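Local coordinates for ABC transporter (Thermotoga maritima, PDB 1JI0), which binds ATP and probably hydrolyses it to power the transport of branched-chain amino acids across the membrane, at residues 9-14 with 24-29; 43-48 with 210-215; 102-107 with 150-155. All blocks are in the same frame, centred on the assembly; numbering follows the deposited sequence.

How the contacts relate
Contacts 1 and 2 are neighbours on one side of the chain's centre, their own centres about 11 Å apart, and they touch directly: K28 N lies 3.0 Å from Y210 OH, a probable hydrogen bond, while L27 packs on Y210 and V14 on T47. Contact 2 holds the phosphate-binding loop itself, with ATP bound to it; contact 1 belongs to the antiparallel sheet beside that loop, with the side chain of I25 about 10 Å from the nucleotide. Contact 3 lies across the molecule, its centre about 28 Å from that of contact 2 and about 29 Å from that of contact 1, its nearest atoms about 15 Å from those of contact 2. In sequence it falls between the two segments of contact 2.

Contact 1 (9-14 with 24-29); sequences VQSLHV and GIDLKV
D26 OD1 is gripped by two donors: the backbone N of S11, at 2.6 Å, almost straight (176° at the hydrogen) and from above the carboxylate plane, and a water that also bonds S11 OG. A second water joins S11 OG to D26 OD2. D26 CG lies beside its own backbone N (chi1 -59°), and the short aspartate suits this edge, reaching the amide at S11, where strand 5-16 turns a corner. There the register slips: S11 and L12 both face I25, a G1 beta bulge, and L12 N donates to I25 O at 2.9 Å, on a lone pair. G24 and I25 both face L12, a second G1 bulge. Positive phi and the close H13 ring suit G24, without a side chain; its CA lies over the ring face, 3.6 Å from the centroid, a CH-pi contact. H13 ND1 bonds to H20. On the other face of the antiparallel pair, L12 CB is 3.9 Å from I25 CG1, and V9 CG2 lies alongside L27 CD1 at 4.1 Å. In this antiparallel sheet of the ABC ATPase domain, the apolar face rests on helix 45-52, where I25 and L27 touch T48, while Q10 and H13 join strand 60-65.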
loop_
_atom_site.group_PDB
_atom_site.type_symbol
_atom_site.label_atom_id
_atom_site.label_comp_id
_atom_site.label_asym_id
_atom_site.label_seq_id
_atom_site.Cartn_x
_atom_site.Cartn_y
_atom_site.Cartn_z
ATOM N N VAL A 9 -3.410 -12.089 8.062
ATOM C CA VAL A 9 -4.097 -11.482 9.194
ATOM C C VAL A 9 -5.134 -12.506 9.619
ATOM O O VAL A 9 -5.893 -12.988 8.787
ATOM C CB VAL A 9 -4.805 -10.154 8.778
ATOM C CG1 VAL A 9 -5.605 -9.589 9.948
ATOM C CG2 VAL A 9 -3.773 -9.134 8.318
ATOM N N GLN A 10 -5.152 -12.867 10.901
ATOM C CA GLN A 10 -6.123 -13.846 11.382
ATOM C C GLN A 10 -7.051 -13.243 12.431
ATOM O O GLN A 10 -6.587 -12.688 13.425
ATOM C CB GLN A 10 -5.413 -15.060 11.992
ATOM C CG GLN A 10 -4.319 -15.658 11.126
ATOM C CD GLN A 10 -3.727 -16.918 11.731
ATOM O OE1 GLN A 10 -3.522 -17.004 12.946
ATOM N NE2 GLN A 10 -3.440 -17.901 10.885
ATOM N N SER A 11 -8.356 -13.361 12.197
ATOM C CA SER A 11 -9.382 -12.856 13.110
ATOM C C SER A 11 -8.959 -11.581 13.836
ATOM O O SER A 11 -9.023 -11.507 15.063
ATOM C CB SER A 11 -9.733 -13.937 14.139
ATOM O OG SER A 11 -10.135 -15.139 13.495
ATOM N N LEU A 12 -8.526 -10.586 13.067
ATOM C CA LEU A 12 -8.070 -9.319 13.617
ATOM C C LEU A 12 -9.206 -8.469 14.165
ATOM O O LEU A 12 -10.237 -8.298 13.516
ATOM C CB LEU A 12 -7.322 -8.517 12.547
ATOM C CG LEU A 12 -6.946 -7.067 12.886
ATOM C CD1 LEU A 12 -5.993 -7.037 14.066
ATOM C CD2 LEU A 12 -6.318 -6.394 11.674
ATOM N N HIS A 13 -9.000 -7.948 15.373
ATOM C CA HIS A 13 -9.967 -7.076 16.036
ATOM C C HIS A 13 -9.225 -5.820 16.444
ATOM O O HIS A 13 -8.132 -5.895 17.002
ATOM C CB HIS A 13 -10.555 -7.744 17.283
ATOM C CG HIS A 13 -11.733 -8.616 16.998
ATOM N ND1 HIS A 13 -13.020 -8.126 16.926
ATOM C CD2 HIS A 13 -11.817 -9.936 16.712
ATOM C CE1 HIS A 13 -13.845 -9.107 16.605
ATOM N NE2 HIS A 13 -13.140 -10.217 16.469
ATOM N N VAL A 14 -9.805 -4.663 16.151
ATOM C CA VAL A 14 -9.169 -3.410 16.522
ATOM C C VAL A 14 -10.193 -2.482 17.146
ATOM O O VAL A 14 -11.251 -2.220 16.569
ATOM C CB VAL A 14 -8.521 -2.716 15.315
ATOM C CG1 VAL A 14 -7.927 -1.377 15.741
ATOM C CG2 VAL A 14 -7.425 -3.606 14.734
ATOM N N GLY A 24 -12.763 -8.714 13.587
ATOM C CA GLY A 24 -12.382 -10.082 13.254
ATOM C C GLY A 24 -12.247 -10.411 11.777
ATOM O O GLY A 24 -12.963 -11.264 11.262
ATOM N N ILE A 25 -11.328 -9.753 11.089
ATOM C CA ILE A 25 -11.145 -10.013 9.667
ATOM C C ILE A 25 -9.960 -10.940 9.409
ATOM O O ILE A 25 -9.047 -11.033 10.231
ATOM C CB ILE A 25 -10.911 -8.703 8.888
ATOM C CG1 ILE A 25 -9.653 -8.011 9.417
ATOM C CG2 ILE A 25 -12.143 -7.791 9.010
ATOM C CD1 ILE A 25 -9.175 -6.889 8.547
ATOM N N ASP A 26 -9.995 -11.624 8.264
ATOM C CA ASP A 26 -8.920 -12.528 7.843
ATOM C C ASP A 26 -8.477 -12.073 6.452
ATOM O O ASP A 26 -9.316 -11.748 5.618
ATOM C CB ASP A 26 -9.422 -13.970 7.746
ATOM C CG ASP A 26 -9.984 -14.491 9.059
ATOM O OD1 ASP A 26 -9.222 -14.615 10.042
ATOM O OD2 ASP A 26 -11.201 -14.774 9.100
ATOM N N LEU A 27 -7.172 -12.047 6.208
ATOM C CA LEU A 27 -6.636 -11.642 4.909
ATOM C C LEU A 27 -5.322 -12.349 4.663
ATOM O O LEU A 27 -4.600 -12.658 5.602
ATOM C CB LEU A 27 -6.301 -10.152 4.864
ATOM C CG LEU A 27 -7.205 -9.014 5.303
ATOM C CD1 LEU A 27 -6.330 -7.766 5.459
ATOM C CD2 LEU A 27 -8.310 -8.791 4.291
ATOM N N LYS A 28 -5.001 -12.569 3.392
ATOM C CA LYS A 28 -3.731 -13.177 3.017
ATOM C C LYS A 28 -3.210 -12.412 1.818
ATOM O O LYS A 28 -3.977 -12.054 0.926
ATOM C CB LYS A 28 -3.909 -14.652 2.657
ATOM C CG LYS A 28 -4.230 -15.531 3.847
ATOM C CD LYS A 28 -4.173 -17.003 3.470
ATOM C CE LYS A 28 -4.633 -17.880 4.617
ATOM N NZ LYS A 28 -4.668 -19.313 4.205
ATOM N N VAL A 29 -1.916 -12.123 1.813
ATOM C CA VAL A 29 -1.299 -11.415 0.692
ATOM C C VAL A 29 -0.189 -12.339 0.185
ATOM O O VAL A 29 0.891 -12.396 0.772
ATOM C CB VAL A 29 -0.694 -10.062 1.143
ATOM C CG1 VAL A 29 -0.200 -9.289 -0.067
ATOM C CG2 VAL A 29 -1.749 -9.245 1.911
HETATM O O HOH W 1 -12.080 -15.586 11.593
HETATM O O HOH W 2 -8.501 -17.201 11.635
#

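Contact 2 (43-48 with 210-215); sequences AGKTTT and YVLETG. With ATP (adenosine-5'-triphosphate), chain B.
A43 and L212 bury the largest areas here, 78 Å² each, where the phosphate-binding loop (the P-loop, or Walker A motif) passes beside the end of strand 208-213. The methyl of A43 sits 3.3 Å from L212 O and 4.1 Å from L212 CG, a fit that suits so small a side chain. L212 replies with its branch: CG is anti to the backbone N (chi1 -174°), and CD2 reaches the loop backbone, 3.4 Å from G44 C, just where helix 45-52 begins. The branched leucine thus fills the angle between strand and helix. One backbone bond ties the two segments, G215 N to A43 O at 2.9 Å; G215, with positive phi, suits the turn after the strand.

On its other side the loop holds ATP. K45 bends at chi3 and chi4, and its NZ donates to O1B at 2.8 Å; the same ammonium bonds to G39 O, which helps fix its position. G44 N adds a long, weak bond to O1B. At the backbone angles of G44 (phi 115°) a side chain would jam against the preceding carbonyl O. G44 O accepts from both T48 N and T48 OG1, one turn further along, which come from opposite faces of its plane and pin the first turn of the helix. L212 also touches I25 of strand 25-30, L37 of strand 34-38 and I217 of strand 216-222, placing the contact where the mixed core sheet, the P-loop helix and the antiparallel sheet converge.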
loop_
_atom_site.group_PDB
_atom_site.type_symbol
_atom_site.label_atom_id
_atom_site.label_comp_id
_atom_site.label_asym_id
_atom_site.label_seq_id
_atom_site.Cartn_x
_atom_site.Cartn_y
_atom_site.Cartn_z
ATOM N N ALA A 43 -14.805 2.403 6.455
ATOM C CA ALA A 43 -14.945 0.955 6.535
ATOM C C ALA A 43 -13.893 0.346 7.465
ATOM O O ALA A 43 -14.109 -0.719 8.042
ATOM C CB ALA A 43 -14.831 0.345 5.140
ATOM N N GLY A 44 -12.760 1.029 7.609
ATOM C CA GLY A 44 -11.700 0.534 8.468
ATOM C C GLY A 44 -10.438 0.175 7.705
ATOM O O GLY A 44 -9.577 -0.535 8.214
ATOM N N LYS A 45 -10.319 0.684 6.483
ATOM C CA LYS A 45 -9.164 0.396 5.637
ATOM C C LYS A 45 -7.818 0.867 6.191
ATOM O O LYS A 45 -6.861 0.095 6.239
ATOM C CB LYS A 45 -9.391 0.992 4.239
ATOM C CG LYS A 45 -10.612 0.442 3.517
ATOM C CD LYS A 45 -10.746 1.023 2.112
ATOM C CE LYS A 45 -10.876 2.541 2.131
ATOM N NZ LYS A 45 -12.088 2.997 2.871
ATOM N N THR A 46 -7.734 2.137 6.578
ATOM C CA THR A 46 -6.502 2.706 7.126
ATOM C C THR A 46 -6.174 2.057 8.467
ATOM O O THR A 46 -5.009 1.837 8.787
ATOM C CB THR A 46 -6.628 4.230 7.345
ATOM O OG1 THR A 46 -6.706 4.884 6.078
ATOM C CG2 THR A 46 -5.415 4.779 8.101
ATOM N N THR A 47 -7.207 1.759 9.244
ATOM C CA THR A 47 -7.015 1.129 10.538
ATOM C C THR A 47 -6.353 -0.232 10.324
ATOM O O THR A 47 -5.436 -0.600 11.053
ATOM C CB THR A 47 -8.357 0.957 11.276
ATOM O OG1 THR A 47 -8.933 2.247 11.513
ATOM C CG2 THR A 47 -8.154 0.258 12.624
ATOM N N THR A 48 -6.798 -0.965 9.305
ATOM C CA THR A 48 -6.216 -2.271 9.021
ATOM C C THR A 48 -4.724 -2.146 8.753
ATOM O O THR A 48 -3.928 -2.888 9.331
ATOM C CB THR A 48 -6.903 -2.948 7.819
ATOM O OG1 THR A 48 -8.279 -3.179 8.140
ATOM C CG2 THR A 48 -6.235 -4.282 7.489
ATOM N N TYR A 210 -10.567 -7.795 -1.320
ATOM C CA TYR A 210 -11.372 -7.996 -0.121
ATOM C C TYR A 210 -12.274 -6.770 0.023
ATOM O O TYR A 210 -11.811 -5.637 -0.085
ATOM C CB TYR A 210 -10.486 -8.105 1.122
ATOM C CG TYR A 210 -9.633 -9.343 1.201
ATOM C CD1 TYR A 210 -8.363 -9.382 0.629
ATOM C CD2 TYR A 210 -10.091 -10.481 1.870
ATOM C CE1 TYR A 210 -7.566 -10.528 0.727
ATOM C CE2 TYR A 210 -9.306 -11.621 1.968
ATOM C CZ TYR A 210 -8.052 -11.639 1.396
ATOM O OH TYR A 210 -7.291 -12.779 1.481
ATOM N N VAL A 211 -13.562 -6.997 0.253
ATOM C CA VAL A 211 -14.502 -5.893 0.401
ATOM C C VAL A 211 -14.811 -5.710 1.881
ATOM O O VAL A 211 -15.449 -6.559 2.501
ATOM C CB VAL A 211 -15.815 -6.155 -0.370
ATOM C CG1 VAL A 211 -16.743 -4.954 -0.229
ATOM C CG2 VAL A 211 -15.517 -6.390 -1.837
ATOM N N LEU A 212 -14.338 -4.596 2.436
ATOM C CA LEU A 212 -14.529 -4.264 3.843
ATOM C C LEU A 212 -15.726 -3.320 4.032
ATOM O O LEU A 212 -15.799 -2.262 3.408
ATOM C CB LEU A 212 -13.248 -3.608 4.385
ATOM C CG LEU A 212 -13.071 -3.261 5.874
ATOM C CD1 LEU A 212 -12.953 -4.523 6.719
ATOM C CD2 LEU A 212 -11.798 -2.428 6.040
ATOM N N GLU A 213 -16.665 -3.721 4.883
ATOM C CA GLU A 213 -17.849 -2.918 5.181
ATOM C C GLU A 213 -18.038 -2.904 6.690
ATOM O O GLU A 213 -18.266 -3.947 7.302
ATOM C CB GLU A 213 -19.100 -3.505 4.527
ATOM C CG GLU A 213 -19.067 -3.519 3.011
ATOM C CD GLU A 213 -20.448 -3.713 2.398
ATOM O OE1 GLU A 213 -21.230 -4.532 2.930
ATOM O OE2 GLU A 213 -20.748 -3.050 1.377
ATOM N N THR A 214 -17.935 -1.717 7.278
ATOM C CA THR A 214 -18.080 -1.536 8.720
ATOM C C THR A 214 -17.266 -2.559 9.515
ATOM O O THR A 214 -17.813 -3.323 10.308
ATOM C CB THR A 214 -19.569 -1.605 9.156
ATOM O OG1 THR A 214 -20.332 -0.641 8.416
ATOM C CG2 THR A 214 -19.710 -1.277 10.638
ATOM N N GLY A 215 -15.957 -2.579 9.271
ATOM C CA GLY A 215 -15.073 -3.473 9.995
ATOM C C GLY A 215 -15.111 -4.965 9.710
ATOM O O GLY A 215 -14.454 -5.730 10.409
HETATM P PG ATP B . -9.121 6.321 5.111
HETATM O O1G ATP B . -9.517 7.503 4.322
HETATM O O2G ATP B . -8.459 5.250 4.336
HETATM O O3G ATP B . -8.496 6.679 6.434
HETATM P PB ATP B . -10.848 4.175 6.144
HETATM O O1B ATP B . -12.150 3.661 5.612
HETATM O O2B ATP B . -9.668 3.342 6.004
HETATM O O3B ATP B . -10.538 5.622 5.458
HETATM P PA ATP B . -10.488 4.335 9.054
HETATM O O1A ATP B . -9.176 4.993 9.143
HETATM O O2A ATP B . -10.583 2.913 9.477
HETATM O O3A ATP B . -11.121 4.590 7.607
HETATM O "O5'" ATP B . -11.500 5.189 9.883
HETATM C "C5'" ATP B . -12.883 4.829 9.960
HETATM C "C4'" ATP B . -13.241 4.271 11.289
HETATM O "O4'" ATP B . -13.087 5.345 12.262
HETATM C "C3'" ATP B . -14.692 3.870 11.374
HETATM O "O3'" ATP B . -14.796 2.555 11.952
HETATM C "C2'" ATP B . -15.314 4.943 12.221
HETATM O "O2'" ATP B . -16.437 4.511 12.980
HETATM C "C1'" ATP B . -14.166 5.265 13.194
HETATM N N9 ATP B . -14.266 6.567 13.957
HETATM C C8 ATP B . -13.246 7.441 14.279
HETATM N N7 ATP B . -13.606 8.494 14.959
HETATM C C5 ATP B . -14.973 8.312 15.107
HETATM C C6 ATP B . -15.983 9.090 15.752
HETATM N N6 ATP B . -15.680 10.223 16.363
HETATM N N1 ATP B . -17.272 8.648 15.732
HETATM C C2 ATP B . -17.563 7.498 15.110
HETATM N N3 ATP B . -16.712 6.669 14.466
HETATM C C4 ATP B . -15.402 7.145 14.502
#

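Contact 3 (102-107 with 150-155); sequences LMMGAY and IGRALM
With its CG beside the backbone N and anti to the carbonyl carbon (chi1 -71°), and its chain bent again at chi2 and chi3, M155, a selenomethionine like M104, turns its selenium-bearing arm against L102 and A106. In L102, chi2 of -51° aims CD1 at the backbone of helix 142-154, where it rests 3.4 Å from G151 C. The end of helix 98-103 and the chain after it pack on helix 142-154 in the helical part of the ABC ATPase domain; in this family the signature motif lies at the start of the latter helix.

Glycines make the close approach possible. G151 offers bare backbone to the leucine methyl, and G105, with no side chain to keep the chains apart, brings its CA to 3.4 Å from R152 O in a CA-H...O contact. Flexible, unbranched M155 suits the place beside them, bending to reach both partners: its CG lies 3.3 Å from L102 O, and its CE meets the small methyl of A106 at 3.9 Å. No hydrogen bond crosses between the segments. M155 further packs on I115 and I122 of helix 114-125, while L154 leans on I185 of helix 172-187. F93 touches both M104 and R152. The aliphatic stem of R152, bent at chi3, crosses M104 obliquely, and R152 CD lies 3.6 Å from M104 CG, with R152 NH1 3.8 Å from M104 SE.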
loop_
_atom_site.group_PDB
_atom_site.type_symbol
_atom_site.label_atom_id
_atom_site.label_comp_id
_atom_site.label_asym_id
_atom_site.label_seq_id
_atom_site.Cartn_x
_atom_site.Cartn_y
_atom_site.Cartn_z
ATOM N N LEU A 102 14.207 10.537 -2.197
ATOM C CA LEU A 102 14.365 9.172 -2.693
ATOM C C LEU A 102 15.449 8.434 -1.924
ATOM O O LEU A 102 15.251 7.307 -1.462
ATOM C CB LEU A 102 14.749 9.148 -4.180
ATOM C CG LEU A 102 13.702 9.297 -5.287
ATOM C CD1 LEU A 102 12.556 8.318 -5.071
ATOM C CD2 LEU A 102 13.185 10.697 -5.299
HETATM N N MSE A 103 16.601 9.081 -1.795
HETATM C CA MSE A 103 17.743 8.487 -1.122
HETATM C C MSE A 103 17.535 8.127 0.341
HETATM O O MSE A 103 18.101 7.146 0.810
HETATM C CB MSE A 103 18.962 9.403 -1.258
HETATM C CG MSE A 103 19.520 9.481 -2.677
HETATM SE SE MSE A 103 19.966 7.737 -3.411
HETATM C CE MSE A 103 21.174 7.149 -2.027
HETATM N N MSE A 104 16.729 8.897 1.063
HETATM C CA MSE A 104 16.515 8.588 2.471
HETATM C C MSE A 104 15.789 7.250 2.619
HETATM O O MSE A 104 15.743 6.674 3.705
HETATM C CB MSE A 104 15.740 9.714 3.173
HETATM C CG MSE A 104 14.260 9.801 2.856
HETATM SE SE MSE A 104 13.370 11.236 3.839
HETATM C CE MSE A 104 13.044 10.293 5.492
ATOM N N GLY A 105 15.246 6.749 1.511
ATOM C CA GLY A 105 14.546 5.477 1.551
ATOM C C GLY A 105 15.500 4.302 1.640
ATOM O O GLY A 105 15.155 3.243 2.166
ATOM N N ALA A 106 16.715 4.487 1.133
ATOM C CA ALA A 106 17.716 3.424 1.157
ATOM C C ALA A 106 18.752 3.652 2.257
ATOM O O ALA A 106 19.921 3.297 2.102
ATOM C CB ALA A 106 18.403 3.336 -0.200
ATOM N N TYR A 107 18.317 4.225 3.374
ATOM C CA TYR A 107 19.217 4.515 4.483
ATOM C C TYR A 107 19.829 3.283 5.141
ATOM O O TYR A 107 20.853 3.379 5.813
ATOM C CB TYR A 107 18.489 5.319 5.563
ATOM C CG TYR A 107 17.610 4.475 6.464
ATOM C CD1 TYR A 107 16.317 4.116 6.083
ATOM C CD2 TYR A 107 18.086 4.012 7.691
ATOM C CE1 TYR A 107 15.519 3.317 6.907
ATOM C CE2 TYR A 107 17.299 3.212 8.519
ATOM C CZ TYR A 107 16.018 2.869 8.123
ATOM O OH TYR A 107 15.237 2.092 8.953
ATOM N N ILE A 150 5.993 7.193 -3.116
ATOM C CA ILE A 150 6.086 5.814 -3.579
ATOM C C ILE A 150 7.534 5.472 -3.940
ATOM O O ILE A 150 8.005 4.373 -3.664
ATOM C CB ILE A 150 5.185 5.577 -4.825
ATOM C CG1 ILE A 150 3.712 5.720 -4.437
ATOM C CG2 ILE A 150 5.452 4.200 -5.414
ATOM C CD1 ILE A 150 2.770 5.652 -5.611
ATOM N N GLY A 151 8.236 6.414 -4.563
ATOM C CA GLY A 151 9.621 6.161 -4.936
ATOM C C GLY A 151 10.499 5.928 -3.717
ATOM O O GLY A 151 11.354 5.039 -3.700
ATOM N N ARG A 152 10.287 6.738 -2.687
ATOM C CA ARG A 152 11.058 6.618 -1.452
ATOM C C ARG A 152 10.909 5.223 -0.856
ATOM O O ARG A 152 11.893 4.600 -0.447
ATOM C CB ARG A 152 10.590 7.668 -0.440
ATOM C CG ARG A 152 11.324 7.618 0.902
ATOM C CD ARG A 152 10.983 8.842 1.734
ATOM N NE ARG A 152 9.566 8.916 2.068
ATOM C CZ ARG A 152 8.973 9.994 2.576
ATOM N NH1 ARG A 152 9.681 11.096 2.801
ATOM N NH2 ARG A 152 7.681 9.969 2.875
ATOM N N ALA A 153 9.675 4.730 -0.817
ATOM C CA ALA A 153 9.409 3.408 -0.276
ATOM C C ALA A 153 10.143 2.346 -1.094
ATOM O O ALA A 153 10.693 1.390 -0.544
ATOM C CB ALA A 153 7.899 3.139 -0.280
ATOM N N LEU A 154 10.164 2.520 -2.409
ATOM C CA LEU A 154 10.829 1.554 -3.276
ATOM C C LEU A 154 12.326 1.458 -3.007
ATOM O O LEU A 154 12.892 0.368 -3.031
ATOM C CB LEU A 154 10.598 1.906 -4.748
ATOM C CG LEU A 154 9.214 1.597 -5.327
ATOM C CD1 LEU A 154 9.180 1.982 -6.803
ATOM C CD2 LEU A 154 8.918 0.124 -5.165
HETATM N N MSE A 155 12.968 2.594 -2.748
HETATM C CA MSE A 155 14.405 2.599 -2.486
HETATM C C MSE A 155 14.811 1.751 -1.281
HETATM O O MSE A 155 15.990 1.473 -1.086
HETATM C CB MSE A 155 14.906 4.036 -2.303
HETATM C CG MSE A 155 14.925 4.856 -3.586
HETATM SE SE MSE A 155 15.942 4.010 -5.014
HETATM C CE MSE A 155 17.500 3.461 -4.019
#